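PDB 3O0H: glutathione reductase, which probably catalyses the NADPH-dependent reduction of glutathione disulfide to glutathione, using a bound FAD and a redox-active disulfide. Local coordinates for residues L376-A381 and Y474-G479; R387-R392 and E418-V423; L119-L124 and V129-S134. All blocks are in the same frame, centred on the assembly; numbering follows the deposited sequence.

Interaction 1: L376-A381 and Y474-G479; sequences LSEEDA and YVYENG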
loop_
_atom_site.group_PDB
_atom_site.type_symbol
_atom_site.label_atom_id
_atom_site.label_comp_id
_atom_site.label_asym_id
_atom_site.label_seq_id
_atom_site.Cartn_x
_atom_site.Cartn_y
_atom_site.Cartn_z
ATOM N N LEU B 376 17.975 -9.440 -0.269
ATOM C CA LEU B 376 18.365 -10.822 -0.054
ATOM C C LEU B 376 17.331 -11.638 0.703
ATOM O O LEU B 376 16.845 -11.229 1.765
ATOM C CB LEU B 376 19.657 -10.884 0.717
ATOM C CG LEU B 376 20.883 -10.262 0.028
ATOM C CD1 LEU B 376 22.017 -10.289 0.987
ATOM C CD2 LEU B 376 21.236 -10.971 -1.335
ATOM N N SER B 377 17.041 -12.815 0.156
ATOM C CA SER B 377 16.353 -13.873 0.931
ATOM C C SER B 377 17.095 -14.197 2.209
ATOM O O SER B 377 18.308 -13.987 2.361
ATOM C CB SER B 377 16.238 -15.150 0.100
ATOM O OG SER B 377 17.544 -15.717 -0.081
ATOM N N GLU B 378 16.354 -14.730 3.153
ATOM C CA GLU B 378 16.924 -15.173 4.385
ATOM C C GLU B 378 18.128 -16.111 4.164
ATOM O O GLU B 378 19.204 -15.941 4.766
ATOM C CB GLU B 378 15.800 -15.823 5.217
ATOM C CG GLU B 378 16.265 -16.435 6.473
ATOM C CD GLU B 378 15.147 -16.720 7.474
ATOM O OE1 GLU B 378 13.968 -16.344 7.268
ATOM O OE2 GLU B 378 15.488 -17.299 8.499
ATOM N N GLU B 379 17.997 -17.061 3.247
ATOM C CA GLU B 379 19.056 -18.044 3.040
ATOM C C GLU B 379 20.311 -17.408 2.379
ATOM O O GLU B 379 21.435 -17.657 2.790
ATOM C CB GLU B 379 18.521 -19.179 2.159
ATOM C CG GLU B 379 19.569 -20.190 1.691
ATOM C CD GLU B 379 19.957 -21.247 2.714
ATOM O OE1 GLU B 379 19.448 -21.300 3.875
ATOM O OE2 GLU B 379 20.802 -22.070 2.311
ATOM N N ASP B 380 20.109 -16.599 1.349
ATOM C CA ASP B 380 21.234 -15.918 0.733
ATOM C C ASP B 380 21.958 -15.067 1.778
ATOM O O ASP B 380 23.188 -15.099 1.841
ATOM C CB ASP B 380 20.779 -15.077 -0.455
ATOM C CG ASP B 380 20.467 -15.920 -1.700
ATOM O OD1 ASP B 380 20.845 -17.110 -1.730
ATOM O OD2 ASP B 380 19.877 -15.380 -2.645
ATOM N N ALA B 381 21.203 -14.363 2.620
ATOM C CA ALA B 381 21.775 -13.484 3.640
ATOM C C ALA B 381 22.675 -14.240 4.648
ATOM O O ALA B 381 23.774 -13.802 4.956
ATOM C CB ALA B 381 20.700 -12.727 4.365
ATOM N N TYR B 474 14.651 -14.332 15.523
ATOM C CA TYR B 474 15.828 -15.135 15.820
ATOM C C TYR B 474 17.038 -14.576 15.075
ATOM O O TYR B 474 16.913 -13.622 14.312
ATOM C CB TYR B 474 15.585 -16.606 15.482
ATOM C CG TYR B 474 15.008 -16.806 14.108
ATOM C CD1 TYR B 474 15.839 -16.865 12.997
ATOM C CD2 TYR B 474 13.633 -16.951 13.922
ATOM C CE1 TYR B 474 15.338 -17.062 11.740
ATOM C CE2 TYR B 474 13.102 -17.142 12.656
ATOM C CZ TYR B 474 13.962 -17.181 11.566
ATOM O OH TYR B 474 13.471 -17.371 10.309
ATOM N N VAL B 475 18.208 -15.163 15.295
ATOM C CA VAL B 475 19.448 -14.604 14.741
ATOM C C VAL B 475 20.354 -15.730 14.272
ATOM O O VAL B 475 20.369 -16.799 14.870
ATOM C CB VAL B 475 20.186 -13.750 15.827
ATOM C CG1 VAL B 475 21.627 -13.413 15.431
ATOM C CG2 VAL B 475 19.409 -12.490 16.149
ATOM N N TYR B 476 21.100 -15.488 13.203
ATOM C CA TYR B 476 22.147 -16.391 12.759
ATOM C C TYR B 476 23.512 -15.783 13.064
ATOM O O TYR B 476 23.709 -14.581 12.926
ATOM C CB TYR B 476 22.075 -16.642 11.258
ATOM C CG TYR B 476 20.810 -17.331 10.761
ATOM C CD1 TYR B 476 20.726 -18.728 10.692
ATOM C CD2 TYR B 476 19.726 -16.585 10.325
ATOM C CE1 TYR B 476 19.567 -19.359 10.193
ATOM C CE2 TYR B 476 18.571 -17.200 9.841
ATOM C CZ TYR B 476 18.506 -18.572 9.775
ATOM O OH TYR B 476 17.376 -19.148 9.304
ATOM N N GLU B 477 24.436 -16.627 13.483
ATOM C CA GLU B 477 25.854 -16.272 13.571
ATOM C C GLU B 477 26.599 -17.357 12.792
ATOM O O GLU B 477 26.419 -18.541 13.053
ATOM C CB GLU B 477 26.334 -16.208 15.037
ATOM N N ASN B 478 27.403 -16.951 11.817
ATOM C CA ASN B 478 28.177 -17.876 10.985
ATOM C C ASN B 478 27.299 -18.988 10.421
ATOM O O ASN B 478 27.623 -20.172 10.527
ATOM C CB ASN B 478 29.371 -18.454 11.765
ATOM C CG ASN B 478 30.466 -17.411 12.048
ATOM O OD1 ASN B 478 30.808 -16.587 11.191
ATOM N ND2 ASN B 478 31.017 -17.453 13.252
ATOM N N GLY B 479 26.166 -18.590 9.848
ATOM C CA GLY B 479 25.273 -19.512 9.159
ATOM C C GLY B 479 24.383 -20.389 10.022
ATOM O O GLY B 479 23.613 -21.157 9.475
#
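Glu378 OE2 is gripped by two phenols of the strand 474-477. Tyr474 OH donates to Glu378 OE2 over 2.7 Å, using the syn lone pair of that oxygen, on the side of OE1; Tyr476 OH reaches Glu378 OE2 at 2.8 Å from the anti side, 19° out of the carboxylate plane. In each case OE2 lies at the edge of the tyrosine ring, near the ring plane. The carboxylate is turned 37° from the Tyr474 ring, and Tyr476 crosses the glutamate at about a right angle. Glu378 CG stands anti to the backbone N (chi1 175°) and the chain beyond is extended, which carries the carboxylate from the first turn of helix 378-384 across to the strand. The other oxygen, OE1, forms a salt bridge with Lys412, so both ends of the carboxylate are anchored and its rotation is fixed; the lysine and two phenol donors would be expected to favour the ionised form. The helix start is itself secured by Ser377, the N-cap, whose OG accepts from Asp380 N at 3.1 Å. The arrangement pins a capped helix N terminus onto one face of the antiparallel sheet of the dimerisation domain, the C-terminal domain characteristic of the glutathione reductase family.

Interaction 2: R387-R392 and E418-V423; sequences RVEIYR and ESRIVV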
loop_
_atom_site.group_PDB
_atom_site.type_symbol
_atom_site.label_atom_id
_atom_site.label_comp_id
_atom_site.label_asym_id
_atom_site.label_seq_id
_atom_site.Cartn_x
_atom_site.Cartn_y
_atom_site.Cartn_z
ATOM N N ARG B 387 26.615 -12.217 10.730
ATOM C CA ARG B 387 25.457 -12.152 11.624
ATOM C C ARG B 387 24.232 -11.583 10.920
ATOM O O ARG B 387 24.289 -10.498 10.352
ATOM C CB ARG B 387 25.763 -11.326 12.861
ATOM C CG ARG B 387 24.649 -11.369 13.928
ATOM C CD ARG B 387 24.930 -10.367 15.068
ATOM N NE ARG B 387 23.788 -10.206 15.992
ATOM C CZ ARG B 387 23.617 -10.884 17.137
ATOM N NH1 ARG B 387 24.484 -11.819 17.537
ATOM N NH2 ARG B 387 22.549 -10.635 17.891
ATOM N N VAL B 388 23.144 -12.340 10.977
ATOM C CA VAL B 388 21.887 -11.982 10.328
ATOM C C VAL B 388 20.766 -12.082 11.356
ATOM O O VAL B 388 20.584 -13.113 12.014
ATOM C CB VAL B 388 21.609 -12.905 9.135
ATOM C CG1 VAL B 388 20.167 -12.677 8.561
ATOM C CG2 VAL B 388 22.738 -12.726 8.068
ATOM N N GLU B 389 20.074 -10.968 11.533
ATOM C CA GLU B 389 18.947 -10.859 12.428
ATOM C C GLU B 389 17.693 -10.921 11.537
ATOM O O GLU B 389 17.623 -10.268 10.499
ATOM C CB GLU B 389 19.002 -9.528 13.169
ATOM C CG GLU B 389 20.152 -9.391 14.192
ATOM C CD GLU B 389 20.267 -7.978 14.750
ATOM O OE1 GLU B 389 19.603 -7.055 14.231
ATOM O OE2 GLU B 389 21.033 -7.783 15.668
ATOM N N ILE B 390 16.729 -11.736 11.950
ATOM C CA ILE B 390 15.476 -11.924 11.211
ATOM C C ILE B 390 14.303 -11.383 12.037
ATOM O O ILE B 390 14.095 -11.789 13.196
ATOM C CB ILE B 390 15.228 -13.397 10.932
ATOM C CG1 ILE B 390 16.364 -14.008 10.104
ATOM C CG2 ILE B 390 13.860 -13.572 10.239
ATOM C CD1 ILE B 390 16.483 -13.417 8.716
ATOM N N TYR B 391 13.525 -10.500 11.433
ATOM C CA TYR B 391 12.352 -9.949 12.058
ATOM C C TYR B 391 11.186 -10.393 11.190
ATOM O O TYR B 391 11.063 -9.948 10.048
ATOM C CB TYR B 391 12.410 -8.422 12.152
ATOM C CG TYR B 391 13.601 -7.939 12.985
ATOM C CD1 TYR B 391 13.435 -7.503 14.296
ATOM C CD2 TYR B 391 14.885 -7.880 12.425
ATOM C CE1 TYR B 391 14.533 -7.047 15.062
ATOM C CE2 TYR B 391 16.002 -7.425 13.182
ATOM C CZ TYR B 391 15.815 -7.012 14.489
ATOM O OH TYR B 391 16.880 -6.570 15.218
ATOM N N ARG B 392 10.403 -11.316 11.737
ATOM C CA ARG B 392 9.371 -12.052 11.005
ATOM C C ARG B 392 8.037 -11.962 11.713
ATOM O O ARG B 392 7.942 -12.188 12.933
ATOM C CB ARG B 392 9.794 -13.510 10.926
ATOM C CG ARG B 392 8.942 -14.410 10.034
ATOM C CD ARG B 392 9.496 -15.838 10.035
ATOM N NE ARG B 392 8.788 -16.728 9.110
ATOM C CZ ARG B 392 7.604 -17.294 9.355
ATOM N NH1 ARG B 392 6.964 -17.069 10.496
ATOM N NH2 ARG B 392 7.048 -18.101 8.454
ATOM N N GLU B 418 25.919 -6.728 11.958
ATOM C CA GLU B 418 27.090 -5.907 12.230
ATOM C C GLU B 418 26.860 -4.478 11.804
ATOM O O GLU B 418 27.190 -3.596 12.543
ATOM C CB GLU B 418 28.333 -6.432 11.526
ATOM C CG GLU B 418 28.809 -7.758 12.087
ATOM C CD GLU B 418 29.904 -8.397 11.225
ATOM O OE1 GLU B 418 29.712 -8.540 9.978
ATOM O OE2 GLU B 418 30.929 -8.794 11.818
ATOM N N SER B 419 26.327 -4.251 10.607
ATOM C CA SER B 419 26.074 -2.871 10.129
ATOM C C SER B 419 24.690 -2.340 10.570
ATOM O O SER B 419 24.452 -1.136 10.528
ATOM C CB SER B 419 26.129 -2.809 8.609
ATOM O OG SER B 419 24.993 -3.510 8.103
ATOM N N ARG B 420 23.807 -3.235 10.994
ATOM C CA ARG B 420 22.380 -2.931 11.256
ATOM C C ARG B 420 21.582 -2.579 9.971
ATOM O O ARG B 420 20.388 -2.296 10.044
ATOM C CB ARG B 420 22.207 -1.862 12.360
ATOM C CG ARG B 420 22.565 -2.377 13.810
ATOM C CD ARG B 420 21.475 -3.316 14.381
ATOM N NE ARG B 420 20.229 -2.645 14.834
ATOM C CZ ARG B 420 19.088 -3.275 15.161
ATOM N NH1 ARG B 420 19.001 -4.604 15.081
ATOM N NH2 ARG B 420 18.022 -2.583 15.597
ATOM N N ILE B 421 22.203 -2.662 8.793
ATOM C CA ILE B 421 21.487 -2.361 7.542
ATOM C C ILE B 421 20.423 -3.453 7.236
ATOM O O ILE B 421 20.693 -4.663 7.354
ATOM C CB ILE B 421 22.453 -2.184 6.357
ATOM C CG1 ILE B 421 23.381 -0.969 6.579
ATOM C CG2 ILE B 421 21.665 -1.962 5.091
ATOM C CD1 ILE B 421 24.552 -0.844 5.579
ATOM N N VAL B 422 19.228 -3.020 6.844
ATOM C CA VAL B 422 18.192 -3.954 6.357
ATOM C C VAL B 422 18.611 -4.302 4.935
ATOM O O VAL B 422 18.661 -3.428 4.049
ATOM C CB VAL B 422 16.815 -3.362 6.334
ATOM C CG1 VAL B 422 15.798 -4.439 5.899
ATOM C CG2 VAL B 422 16.476 -2.760 7.686
ATOM N N VAL B 423 18.969 -5.571 4.750
ATOM C CA VAL B 423 19.476 -6.082 3.488
ATOM C C VAL B 423 18.481 -6.879 2.671
ATOM O O VAL B 423 18.767 -7.226 1.520
ATOM C CB VAL B 423 20.717 -6.956 3.702
ATOM C CG1 VAL B 423 21.850 -6.106 4.370
ATOM C CG2 VAL B 423 20.395 -8.216 4.514
HETATM O O HOH W 1 27.303 -9.652 9.566
HETATM O O HOH W 2 15.325 -3.670 16.102
#
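Glu389 and Tyr391, on strand 387-395 of the antiparallel sheet in the dimerisation domain, both meet the guanidinium of Arg420, which belongs to the turn leading from strand 409-416 into strand 422-428. The ionic contact is a salt bridge of 2.7 Å between Glu389 OE1 and Arg420 NH1. As a hydrogen bond it is weak, bent to 121° at the hydrogen, with the carboxylate and guanidinium planes 67° apart. A long ionic contact, 3.7 Å from Arg387 NE to Glu389 OE2, extends the network along the strand, and Asp450 takes the NE of Arg420.

The same nitrogen that meets the glutamate also donates to an uncharged acceptor: Arg420 NH1 to Tyr391 OH, 2.9 Å, straighter at 152° and nearly in the guanidinium plane. Arg420 reaches this position by bending at chi2 and chi3, which folds the chain back from the turn toward the strand. Nearby, Ser419 OG accepts from Ile421 N, an ST turn that spans Arg420.

Water adds two bridges. One water accepts from Arg387 N and probably donates to Glu418 OE1, linking the start of the strand to the turn. The other lies at the guanidinium edge, accepting from Arg420 NH2 at 3.0 Å and donating only weakly to Tyr391 OH at 3.4 Å.

Interaction 3: L119-L124 and V129-S134; sequences LYREGL and VHIYES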
loop_
_atom_site.group_PDB
_atom_site.type_symbol
_atom_site.label_atom_id
_atom_site.label_comp_id
_atom_site.label_asym_id
_atom_site.label_seq_id
_atom_site.Cartn_x
_atom_site.Cartn_y
_atom_site.Cartn_z
ATOM N N LEU B 119 -1.860 5.707 -27.406
ATOM C CA LEU B 119 -1.118 6.732 -26.693
ATOM C C LEU B 119 0.390 6.577 -26.885
ATOM O O LEU B 119 1.095 7.576 -27.042
ATOM C CB LEU B 119 -1.452 6.764 -25.189
ATOM C CG LEU B 119 -2.847 7.260 -24.744
ATOM C CD1 LEU B 119 -3.103 6.923 -23.227
ATOM C CD2 LEU B 119 -3.077 8.761 -25.016
ATOM N N TYR B 120 0.891 5.353 -26.853
ATOM C CA TYR B 120 2.291 5.112 -27.232
ATOM C C TYR B 120 2.620 5.534 -28.660
ATOM O O TYR B 120 3.637 6.207 -28.920
ATOM C CB TYR B 120 2.710 3.687 -26.984
ATOM C CG TYR B 120 2.956 3.409 -25.517
ATOM C CD1 TYR B 120 2.029 2.733 -24.755
ATOM C CD2 TYR B 120 4.125 3.850 -24.882
ATOM C CE1 TYR B 120 2.250 2.471 -23.388
ATOM C CE2 TYR B 120 4.351 3.610 -23.502
ATOM C CZ TYR B 120 3.389 2.916 -22.771
ATOM O OH TYR B 120 3.579 2.649 -21.415
ATOM N N ARG B 121 1.754 5.158 -29.583
ATOM C CA ARG B 121 1.905 5.578 -30.976
ATOM C C ARG B 121 1.955 7.105 -31.124
ATOM O O ARG B 121 2.839 7.649 -31.805
ATOM C CB ARG B 121 0.778 4.952 -31.802
ATOM C CG ARG B 121 0.811 5.294 -33.278
ATOM C CD ARG B 121 -0.407 4.762 -34.049
ATOM N NE ARG B 121 -0.059 4.596 -35.463
ATOM C CZ ARG B 121 0.622 3.558 -35.966
ATOM N NH1 ARG B 121 1.011 2.538 -35.196
ATOM N NH2 ARG B 121 0.897 3.527 -37.263
ATOM N N GLU B 122 1.019 7.797 -30.472
ATOM C CA GLU B 122 0.981 9.272 -30.458
ATOM C C GLU B 122 2.266 9.884 -29.897
ATOM O O GLU B 122 2.767 10.892 -30.388
ATOM C CB GLU B 122 -0.150 9.778 -29.571
ATOM C CG GLU B 122 -1.479 9.861 -30.197
ATOM C CD GLU B 122 -2.285 11.072 -29.694
ATOM O OE1 GLU B 122 -2.018 11.660 -28.610
ATOM O OE2 GLU B 122 -3.193 11.450 -30.408
ATOM N N GLY B 123 2.770 9.290 -28.829
ATOM C CA GLY B 123 4.008 9.785 -28.208
ATOM C C GLY B 123 5.172 9.708 -29.167
ATOM O O GLY B 123 5.970 10.633 -29.262
ATOM N N LEU B 124 5.250 8.617 -29.904
ATOM C CA LEU B 124 6.296 8.441 -30.928
ATOM C C LEU B 124 6.135 9.483 -32.004
ATOM O O LEU B 124 7.086 10.141 -32.415
ATOM C CB LEU B 124 6.210 7.066 -31.560
ATOM C CG LEU B 124 6.586 5.882 -30.694
ATOM C CD1 LEU B 124 6.181 4.533 -31.302
ATOM C CD2 LEU B 124 8.091 5.919 -30.407
ATOM N N VAL B 129 8.972 10.553 -34.706
ATOM C CA VAL B 129 9.541 9.252 -35.015
ATOM C C VAL B 129 8.717 8.582 -36.122
ATOM O O VAL B 129 7.480 8.532 -36.003
ATOM C CB VAL B 129 9.526 8.368 -33.759
ATOM C CG1 VAL B 129 10.038 6.928 -34.080
ATOM C CG2 VAL B 129 10.358 9.040 -32.666
ATOM N N HIS B 130 9.364 8.076 -37.180
ATOM C CA HIS B 130 8.635 7.351 -38.210
ATOM C C HIS B 130 8.456 5.880 -37.818
ATOM O O HIS B 130 9.443 5.216 -37.536
ATOM C CB HIS B 130 9.286 7.415 -39.575
ATOM C CG HIS B 130 8.403 6.837 -40.646
ATOM N ND1 HIS B 130 7.359 7.542 -41.204
ATOM C CD2 HIS B 130 8.352 5.598 -41.195
ATOM C CE1 HIS B 130 6.720 6.775 -42.074
ATOM N NE2 HIS B 130 7.300 5.584 -42.079
ATOM N N ILE B 131 7.197 5.416 -37.792
ATOM C CA ILE B 131 6.834 4.055 -37.380
ATOM C C ILE B 131 6.731 3.177 -38.622
ATOM O O ILE B 131 5.886 3.426 -39.487
ATOM C CB ILE B 131 5.483 3.999 -36.624
ATOM C CG1 ILE B 131 5.564 4.752 -35.285
ATOM C CG2 ILE B 131 5.070 2.553 -36.314
ATOM C CD1 ILE B 131 4.216 4.962 -34.625
ATOM N N TYR B 132 7.610 2.173 -38.713
ATOM C CA TYR B 132 7.520 1.161 -39.755
ATOM C C TYR B 132 6.809 -0.064 -39.186
ATOM O O TYR B 132 7.337 -0.738 -38.267
ATOM C CB TYR B 132 8.930 0.775 -40.235
ATOM C CG TYR B 132 9.613 1.859 -41.042
ATOM C CD1 TYR B 132 9.175 2.186 -42.325
ATOM C CD2 TYR B 132 10.713 2.539 -40.541
ATOM C CE1 TYR B 132 9.818 3.168 -43.080
ATOM C CE2 TYR B 132 11.381 3.532 -41.300
ATOM C CZ TYR B 132 10.917 3.856 -42.563
ATOM O OH TYR B 132 11.556 4.859 -43.296
ATOM N N GLU B 133 5.640 -0.387 -39.735
ATOM C CA GLU B 133 4.850 -1.508 -39.216
ATOM C C GLU B 133 5.294 -2.807 -39.925
ATOM O O GLU B 133 4.617 -3.358 -40.811
ATOM C CB GLU B 133 3.364 -1.209 -39.391
ATOM C CG GLU B 133 2.922 0.037 -38.562
ATOM C CD GLU B 133 1.421 0.255 -38.623
ATOM O OE1 GLU B 133 0.847 0.065 -39.697
ATOM O OE2 GLU B 133 0.812 0.556 -37.582
ATOM N N SER B 134 6.474 -3.264 -39.530
ATOM C CA SER B 134 7.116 -4.424 -40.121
ATOM C C SER B 134 8.199 -4.910 -39.197
ATOM O O SER B 134 8.752 -4.150 -38.409
ATOM C CB SER B 134 7.746 -4.033 -41.456
ATOM O OG SER B 134 8.361 -5.123 -42.115
#
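Leu124 and Val129 join the last turns of helix 102-126 to the start of strand 130-132, an edge strand of the parallel five-stranded sheet in the FAD-binding Rossmann-type fold. Their backbones are tied by a hydrogen bond of 3.0 Å from Val129 N to Leu124 O. Beside it the two side chains meet at their roots, CB to CB. Farther along, Leu124 and Ile131 cross at about a right angle, and Leu124 CD1 rests 3.9 Å from Ile131 CD1.

The same isoleucine methyl also packs against Arg121, one helical turn before Leu124. Ile131 CD1 is 3.7 Å from Arg121 CG and sits over the centre of one face of the guanidinium. With chi1 at -180° the extended chain of Arg121 runs out from the helix and passes Ile131 at a slant, its CG against the methyl and its charged end continuing to Glu133.

There, one carboxylate oxygen faces both terminal nitrogens of the arginine in a salt bridge. The two bonds are weak and bent, the guanidinium and carboxylate planes being 58° apart, with Glu133 OE2 lying 3.0 Å from Arg121 NH2 and 3.1 Å from Arg121 NH1.

Around these contacts, Ile54 of the adjacent strand 52-55 lies against Leu124, Val129 and Ile131, and Val39 and Ala42 of helix 36-47 against Leu124; Ile60 touches both Arg121 and Ile131. Backbone bonds from His130 and Tyr132 to strand 52-55 hold the edge strand in the sheet. Just past it, Glu133 is the centre of an inverse gamma turn. Ser134 beyond it touches the FAD, and its OG is hydrogen-bonded to the backbone N of Val148.

In the fold
From the N terminus, interaction 3 comes first, closing a short loop between helix 102-126 and strand 130-132 in the FAD-binding part of the chain. Both others come later in the chain, in the dimerisation domain, on the opposite side of the chain's centre, with centres 48 to 49 Å from that of interaction 3. Interaction 1 opens at 376-381 and closes only near the C terminus, at 474-479; within that long loop, interaction 2 opens and closes between 387-392 and 418-423. These two touch, their centres about 8 Å apart: strands 387-395 and 474-477 are neighbours in one antiparallel sheet, and Leu376 pairs through its backbone with Val423.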